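PTS EIIA type-4 domain-containing protein (PDB 4TKZ) is probably an EIIA component of the mannose-type sugar phosphotransferase system, relaying a phosphoryl group in the cytoplasm during sugar uptake. Local coordinates at residues A37-S41 with N42-V46; E107-D110 with D111-K115; I6-G10 with N11-G15. One frame throughout, in Å; residues are numbered along the deposited sequence.

Contact 1 (A37-S41 with N42-V46)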
loop_
_atom_site.group_PDB
_atom_site.type_symbol
_atom_site.label_atom_id
_atom_site.label_comp_id
_atom_site.label_asym_id
_atom_site.label_seq_id
_atom_site.Cartn_x
_atom_site.Cartn_y
_atom_site.Cartn_z
ATOM N N ALA A 37 10.550 -13.233 5.927
ATOM C CA ALA A 37 10.960 -14.595 5.620
ATOM C C ALA A 37 11.511 -15.254 6.869
ATOM O O ALA A 37 12.333 -14.672 7.580
ATOM C CB ALA A 37 11.999 -14.612 4.519
ATOM N N GLY A 38 11.041 -16.467 7.133
ATOM C CA GLY A 38 11.453 -17.213 8.305
ATOM C C GLY A 38 10.358 -17.271 9.350
ATOM O O GLY A 38 10.338 -18.177 10.184
ATOM N N MET A 39 9.444 -16.304 9.310
ATOM C CA MET A 39 8.356 -16.262 10.281
ATOM C C MET A 39 7.223 -17.209 9.927
ATOM O O MET A 39 6.850 -17.349 8.755
ATOM C CB MET A 39 7.794 -14.850 10.411
ATOM C CG MET A 39 8.532 -13.976 11.389
ATOM S SD MET A 39 7.878 -12.297 11.293
ATOM C CE MET A 39 6.326 -12.480 12.155
ATOM N N SER A 40 6.681 -17.861 10.949
ATOM C CA SER A 40 5.532 -18.722 10.783
ATOM C C SER A 40 4.262 -17.922 11.007
ATOM O O SER A 40 4.296 -16.789 11.497
ATOM C CB SER A 40 5.569 -19.862 11.802
ATOM O OG SER A 40 5.276 -19.370 13.100
ATOM N N SER A 41 3.137 -18.527 10.652
ATOM C CA SER A 41 1.834 -17.942 10.933
ATOM C C SER A 41 1.644 -17.754 12.442
ATOM O O SER A 41 1.133 -16.727 12.888
ATOM C CB SER A 41 0.732 -18.810 10.323
ATOM O OG SER A 41 -0.552 -18.323 10.639
ATOM N N ASN A 42 2.061 -18.737 13.239
ATOM C CA ASN A 42 1.920 -18.594 14.683
ATOM C C ASN A 42 2.726 -17.405 15.223
ATOM O O ASN A 42 2.301 -16.747 16.178
ATOM C CB ASN A 42 2.282 -19.900 15.418
ATOM C CG ASN A 42 1.828 -19.898 16.869
ATOM O OD1 ASN A 42 2.630 -19.710 17.784
ATOM N ND2 ASN A 42 0.532 -20.087 17.083
ATOM N N ASP A 43 3.870 -17.122 14.607
ATOM C CA ASP A 43 4.704 -15.991 15.019
ATOM C C ASP A 43 3.925 -14.682 14.892
ATOM O O ASP A 43 3.979 -13.819 15.777
ATOM C CB ASP A 43 5.969 -15.908 14.167
ATOM C CG ASP A 43 6.952 -17.012 14.469
ATOM O OD1 ASP A 43 6.925 -17.536 15.603
ATOM O OD2 ASP A 43 7.757 -17.344 13.569
ATOM N N VAL A 44 3.199 -14.550 13.784
ATOM C CA VAL A 44 2.319 -13.404 13.564
ATOM C C VAL A 44 1.211 -13.369 14.607
ATOM O O VAL A 44 0.884 -12.306 15.142
ATOM C CB VAL A 44 1.665 -13.452 12.174
ATOM C CG1 VAL A 44 0.808 -12.218 11.955
ATOM C CG2 VAL A 44 2.720 -13.537 11.105
ATOM N N ARG A 45 0.631 -14.532 14.900
ATOM C CA ARG A 45 -0.436 -14.600 15.888
ATOM C C ARG A 45 0.050 -14.156 17.258
ATOM O O ARG A 45 -0.649 -13.419 17.949
ATOM C CB ARG A 45 -1.006 -16.016 15.985
ATOM C CG ARG A 45 -2.103 -16.148 17.025
ATOM C CD ARG A 45 -2.788 -17.492 16.884
ATOM N NE ARG A 45 -3.634 -17.805 18.027
ATOM C CZ ARG A 45 -4.958 -17.709 18.026
ATOM N NH1 ARG A 45 -5.645 -18.035 19.114
ATOM N NH2 ARG A 45 -5.599 -17.310 16.936
ATOM N N VAL A 46 1.248 -14.601 17.634
ATOM C CA VAL A 46 1.833 -14.269 18.933
ATOM C C VAL A 46 2.051 -12.770 19.024
ATOM O O VAL A 46 1.708 -12.134 20.025
ATOM C CB VAL A 46 3.175 -15.000 19.146
ATOM C CG1 VAL A 46 3.952 -14.385 20.299
ATOM C CG2 VAL A 46 2.919 -16.479 19.444
#

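Contact 2 (E107-D110 with D111-K115)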
loop_
_atom_site.group_PDB
_atom_site.type_symbol
_atom_site.label_atom_id
_atom_site.label_comp_id
_atom_site.label_asym_id
_atom_site.label_seq_id
_atom_site.Cartn_x
_atom_site.Cartn_y
_atom_site.Cartn_z
ATOM N N GLU A 107 -15.005 7.440 19.142
ATOM C CA GLU A 107 -14.793 6.575 20.292
ATOM C C GLU A 107 -14.529 5.147 19.831
ATOM O O GLU A 107 -13.635 4.469 20.346
ATOM C CB GLU A 107 -16.019 6.587 21.200
ATOM C CG GLU A 107 -16.109 7.777 22.136
ATOM C CD GLU A 107 -16.696 7.384 23.475
ATOM O OE1 GLU A 107 -16.886 8.273 24.333
ATOM O OE2 GLU A 107 -16.964 6.177 23.667
ATOM N N HIS A 108 -15.312 4.701 18.852
ATOM C CA HIS A 108 -15.295 3.305 18.427
ATOM C C HIS A 108 -14.788 3.108 17.007
ATOM O O HIS A 108 -15.175 3.839 16.100
ATOM C CB HIS A 108 -16.696 2.706 18.545
ATOM C CG HIS A 108 -17.200 2.624 19.952
ATOM N ND1 HIS A 108 -17.032 1.504 20.738
ATOM C CD2 HIS A 108 -17.864 3.524 20.714
ATOM C CE1 HIS A 108 -17.574 1.718 21.925
ATOM N NE2 HIS A 108 -18.085 2.936 21.936
ATOM N N VAL A 109 -13.952 2.091 16.825
ATOM C CA VAL A 109 -13.408 1.749 15.513
ATOM C C VAL A 109 -14.511 1.437 14.485
ATOM O O VAL A 109 -14.323 1.649 13.287
ATOM C CB VAL A 109 -12.390 0.580 15.612
ATOM C CG1 VAL A 109 -13.081 -0.716 16.034
ATOM C CG2 VAL A 109 -11.647 0.396 14.292
ATOM N N ASP A 110 -15.663 0.951 14.954
ATOM C CA ASP A 110 -16.802 0.692 14.067
ATOM C C ASP A 110 -17.207 1.933 13.270
ATOM O O ASP A 110 -17.570 1.842 12.098
ATOM C CB ASP A 110 -18.016 0.202 14.862
ATOM C CG ASP A 110 -17.830 -1.191 15.420
ATOM O OD1 ASP A 110 -16.826 -1.848 15.073
ATOM O OD2 ASP A 110 -18.699 -1.634 16.206
ATOM N N ASP A 111 -17.148 3.091 13.915
ATOM C CA ASP A 111 -17.606 4.330 13.298
ATOM C C ASP A 111 -16.503 4.981 12.467
ATOM O O ASP A 111 -16.737 5.960 11.763
ATOM C CB ASP A 111 -18.128 5.280 14.380
ATOM C CG ASP A 111 -19.224 4.648 15.225
ATOM O OD1 ASP A 111 -20.061 3.921 14.651
ATOM O OD2 ASP A 111 -19.238 4.862 16.459
ATOM N N LEU A 112 -15.300 4.415 12.546
ATOM C CA LEU A 112 -14.152 4.926 11.802
ATOM C C LEU A 112 -13.904 4.155 10.502
ATOM O O LEU A 112 -13.440 4.731 9.519
ATOM C CB LEU A 112 -12.890 4.915 12.677
ATOM C CG LEU A 112 -11.533 5.110 11.999
ATOM C CD1 LEU A 112 -11.368 6.553 11.512
ATOM C CD2 LEU A 112 -10.383 4.705 12.912
ATOM N N VAL A 113 -14.220 2.864 10.487
ATOM C CA VAL A 113 -13.880 2.012 9.337
ATOM C C VAL A 113 -14.522 2.409 8.013
ATOM O O VAL A 113 -13.910 2.243 6.961
ATOM C CB VAL A 113 -14.189 0.516 9.592
ATOM C CG1 VAL A 113 -13.149 -0.076 10.499
ATOM C CG2 VAL A 113 -15.585 0.341 10.151
ATOM N N ASP A 114 -15.748 2.916 8.059
ATOM C CA ASP A 114 -16.458 3.272 6.836
ATOM C C ASP A 114 -15.786 4.440 6.109
ATOM O O ASP A 114 -15.717 4.467 4.881
ATOM C CB ASP A 114 -17.925 3.576 7.147
ATOM C CG ASP A 114 -18.669 2.353 7.656
ATOM O OD1 ASP A 114 -18.346 1.234 7.209
ATOM O OD2 ASP A 114 -19.563 2.505 8.516
ATOM N N LYS A 115 -15.274 5.390 6.879
ATOM C CA LYS A 115 -14.537 6.516 6.314
ATOM C C LYS A 115 -13.191 6.049 5.765
ATOM O O LYS A 115 -12.721 6.538 4.740
ATOM C CB LYS A 115 -14.325 7.560 7.404
ATOM C CG LYS A 115 -13.795 8.879 6.926
ATOM C CD LYS A 115 -14.137 9.958 7.942
ATOM C CE LYS A 115 -15.588 9.825 8.394
ATOM N NZ LYS A 115 -15.928 10.762 9.498
HETATM O O HOH W 1 -17.412 6.252 18.040
#

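Contact 3 (I6-G10 with N11-G15)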
loop_
_atom_site.group_PDB
_atom_site.type_symbol
_atom_site.label_atom_id
_atom_site.label_comp_id
_atom_site.label_asym_id
_atom_site.label_seq_id
_atom_site.Cartn_x
_atom_site.Cartn_y
_atom_site.Cartn_z
ATOM N N ILE A 6 -0.509 -2.485 11.784
ATOM C CA ILE A 6 -0.227 -2.834 10.402
ATOM C C ILE A 6 0.483 -4.180 10.318
ATOM O O ILE A 6 1.595 -4.340 10.850
ATOM C CB ILE A 6 0.672 -1.769 9.752
ATOM C CG1 ILE A 6 0.026 -0.383 9.837
ATOM C CG2 ILE A 6 0.946 -2.111 8.287
ATOM C CD1 ILE A 6 0.954 0.750 9.371
ATOM N N VAL A 7 -0.152 -5.144 9.655
ATOM C CA VAL A 7 0.453 -6.455 9.458
ATOM C C VAL A 7 0.576 -6.739 7.973
ATOM O O VAL A 7 -0.424 -6.730 7.253
ATOM C CB VAL A 7 -0.391 -7.578 10.103
ATOM C CG1 VAL A 7 0.448 -8.834 10.244
ATOM C CG2 VAL A 7 -0.927 -7.123 11.441
ATOM N N ALA A 8 1.796 -6.985 7.500
ATOM C CA ALA A 8 1.997 -7.222 6.074
ATOM C C ALA A 8 3.275 -7.999 5.784
ATOM O O ALA A 8 4.167 -8.084 6.624
ATOM C CB ALA A 8 1.989 -5.883 5.309
ATOM N N HIS A 9 3.335 -8.569 4.583
ATOM C CA HIS A 9 4.471 -9.353 4.115
ATOM C C HIS A 9 5.757 -8.535 4.007
ATOM O O HIS A 9 5.743 -7.387 3.546
ATOM C CB HIS A 9 4.151 -9.941 2.735
ATOM C CG HIS A 9 3.096 -11.007 2.751
ATOM N ND1 HIS A 9 1.747 -10.721 2.703
ATOM C CD2 HIS A 9 3.193 -12.357 2.784
ATOM C CE1 HIS A 9 1.060 -11.851 2.726
ATOM N NE2 HIS A 9 1.914 -12.857 2.768
ATOM N N GLY A 10 6.872 -9.145 4.391
ATOM C CA GLY A 10 8.163 -8.483 4.347
ATOM C C GLY A 10 8.223 -7.308 5.296
ATOM O O GLY A 10 7.605 -7.337 6.364
ATOM N N ASN A 11 8.975 -6.279 4.912
ATOM C CA ASN A 11 9.054 -5.059 5.699
ATOM C C ASN A 11 8.165 -3.940 5.143
ATOM O O ASN A 11 8.438 -2.768 5.353
ATOM C CB ASN A 11 10.515 -4.612 5.850
ATOM C CG ASN A 11 11.334 -5.592 6.690
ATOM O OD1 ASN A 11 12.073 -6.421 6.161
ATOM N ND2 ASN A 11 11.181 -5.513 8.004
ATOM N N PHE A 12 7.105 -4.331 4.434
ATOM C CA PHE A 12 6.002 -3.436 4.041
ATOM C C PHE A 12 5.528 -2.591 5.235
ATOM O O PHE A 12 5.387 -1.385 5.089
ATOM C CB PHE A 12 4.863 -4.299 3.449
ATOM C CG PHE A 12 3.655 -3.540 2.879
ATOM C CD1 PHE A 12 2.978 -2.557 3.598
ATOM C CD2 PHE A 12 3.132 -3.929 1.653
ATOM C CE1 PHE A 12 1.856 -1.930 3.072
ATOM C CE2 PHE A 12 2.012 -3.303 1.111
ATOM C CZ PHE A 12 1.372 -2.305 1.825
ATOM N N PRO A 13 5.267 -3.206 6.411
ATOM C CA PRO A 13 4.832 -2.313 7.497
ATOM C C PRO A 13 5.855 -1.229 7.831
ATOM O O PRO A 13 5.457 -0.070 7.992
ATOM C CB PRO A 13 4.665 -3.268 8.685
ATOM C CG PRO A 13 4.280 -4.566 8.044
ATOM C CD PRO A 13 5.170 -4.627 6.825
ATOM N N ASP A 14 7.137 -1.578 7.917
ATOM C CA ASP A 14 8.151 -0.563 8.202
ATOM C C ASP A 14 8.176 0.504 7.130
ATOM O O ASP A 14 8.353 1.683 7.427
ATOM C CB ASP A 14 9.542 -1.184 8.278
ATOM C CG ASP A 14 9.773 -1.934 9.555
ATOM O OD1 ASP A 14 9.051 -1.673 10.537
ATOM O OD2 ASP A 14 10.684 -2.785 9.563
ATOM N N GLY A 15 8.027 0.078 5.880
ATOM C CA GLY A 15 8.100 1.000 4.763
ATOM C C GLY A 15 6.940 1.975 4.734
ATOM O O GLY A 15 7.141 3.175 4.527
#

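Contact 1 (A37-S41 with N42-V46)
Ser40 N donates to Asp43 OD2 in a nearly straight bond, 2.9 Å long with an N-H...O angle of 173°. The donor approaches from above the carboxylate plane. The return bond runs from Asp43 N to Ser40 OG at 3.0 Å. Together the two reciprocal bonds make a capping box, with Ser40 as the N-cap of helix 41-52. Both torsions serve the exchange: the Ser40 hydroxyl sits between its own N and carbonyl carbon (chi1 72°), which points OG at the first turn, while the Asp43 carboxylate turns back beside its backbone N (chi1 -71°).

The carbonyl of Ser40 also faces the turn, but its bonds from Asp43 N and Val44 N are both weak. Regular helical bonding takes over one residue on, where Arg45 N donates to Ser41 O at 3.0 Å. On the apolar flank, Met39 bends near its end and sets its methyl CE 3.9 Å from Val44 CG2. The two side chains cross at about a right angle, and Met39 CE also lies 4.0 Å from Asp43 CB. The methyl thus touches both the CB of the box aspartate and the valine beside it.

The segment ends the crossing from strand 30-35 and starts helix 41-52 at the surface. Ser41 and Val44 rest on Val72 of helix 68-76, Arg45 packs on Leu76 and reaches on to a salt bridge with Glu79, and Ala37, near the start of the loop, packs on Leu22 of the second subunit.

Contact 2 (E107-D110 with D111-K115)
This is the opening turn of helix 110-122, where the carbonyls of His108 and Val109 collect the first amides of the turn. Val109 O takes two of them. Val113 N reaches Val109 O at 3.1 Å, nearly in line with the C=O bond (165°), as in an ordinary alpha-helical link; Leu112 N, 3.0 Å from Val109 O, stands above the carbonyl plane. His108 O accepts from Asp111 N at 3.0 Å, again from above its plane. Two of the three bonds thus span three residues rather than four, a spacing like that of a 3-10 turn.

A water ties the outer side together. The water accepts from His108 N at 2.7 Å and donates to Asp111 OD2 at 2.8 Å, so the carboxylate reaches back across the turn through solvent. The Asp111 carboxylate lies beside its own backbone N (chi1 -56°), a setting that swings OD2 toward His108 and the water.

On the inner side Val109 CG2 meets Val113 CG1 at 4.1 Å, and Val113 CG2 lies only 3.2 Å from Asp110 O, a close fit of methyl against carbonyl. Both valines pack on Leu59 of strand 57-62. From that strand Glu57 also accepts from Val109 N, while Asp110 has a long, weak ion pair with Lys86.

Chemically, the turn separates into a greasy side that seats the helix on the sheet and an acidic, wetted side. Asp110, Asp111 and Asp114 lie at the helix N-terminus, whose dipole may favour their negative charges, partly offset by mutual repulsion.

Contact 3 (I6-G10 with N11-G15)
Pro13 lays its ring against the backbone of strand 3-9, with CG 3.5 Å from Ala8 N and CD 3.7 Å from Ala8 CB. Further back its CB meets Ile6 CG2 at 3.9 Å, the two side chains running past each other in opposite directions. Ala8 CB also touches Phe12 CG at 3.8 Å: with CG anti to its backbone N (chi1 -176°), the near end of the Phe12 ring passes the alanine methyl obliquely and the rest of the ring leads off.

Between strand and helix, a type II' beta turn runs from His9 to Phe12, with Gly10 at the positive phi this turn needs. Its closing bond, Phe12 N to His9 O, is weak at 3.5 Å; Ser19 OG of the second subunit also hydrogen-bonds to His9 O. From within the turn, Asn11 ND2 donates to Asp14 OD2 at 3.2 Å.

The imidazole of His9 leaves on the other side, held through ND1 by Asp63. In mannose-type EIIA domains the phosphoryl-accepting histidine ends the first strand, consistent with a like role for His9. The chemistry is thus divided: apolar contacts fix helix 12-24 to the strand, while the polar bonds gather at the turn, where the second subunit joins in.

All three contacts sit where a helix begins, yet each start is secured differently. Contact 3 is buried, and holds strand 3-9 to helix 12-24 chiefly through carbon contacts at a turn whose own closing bond is weak. Contact 1, at the surface, relies on paired side-chain-to-backbone bonds; contact 2, partly buried, has backbone bonds and a water. Contacts 1 and 3 touch, Val44 CG1 lying 3.8 Å from Val7 CG1, so helix 41-52 packs against the same strand that helix 12-24 meets. Contact 2 lies across the chain's centre from both, its nearest atoms about 12 Å from contact 3, and seats helix 110-122 beside strands 57-62 and 84-89.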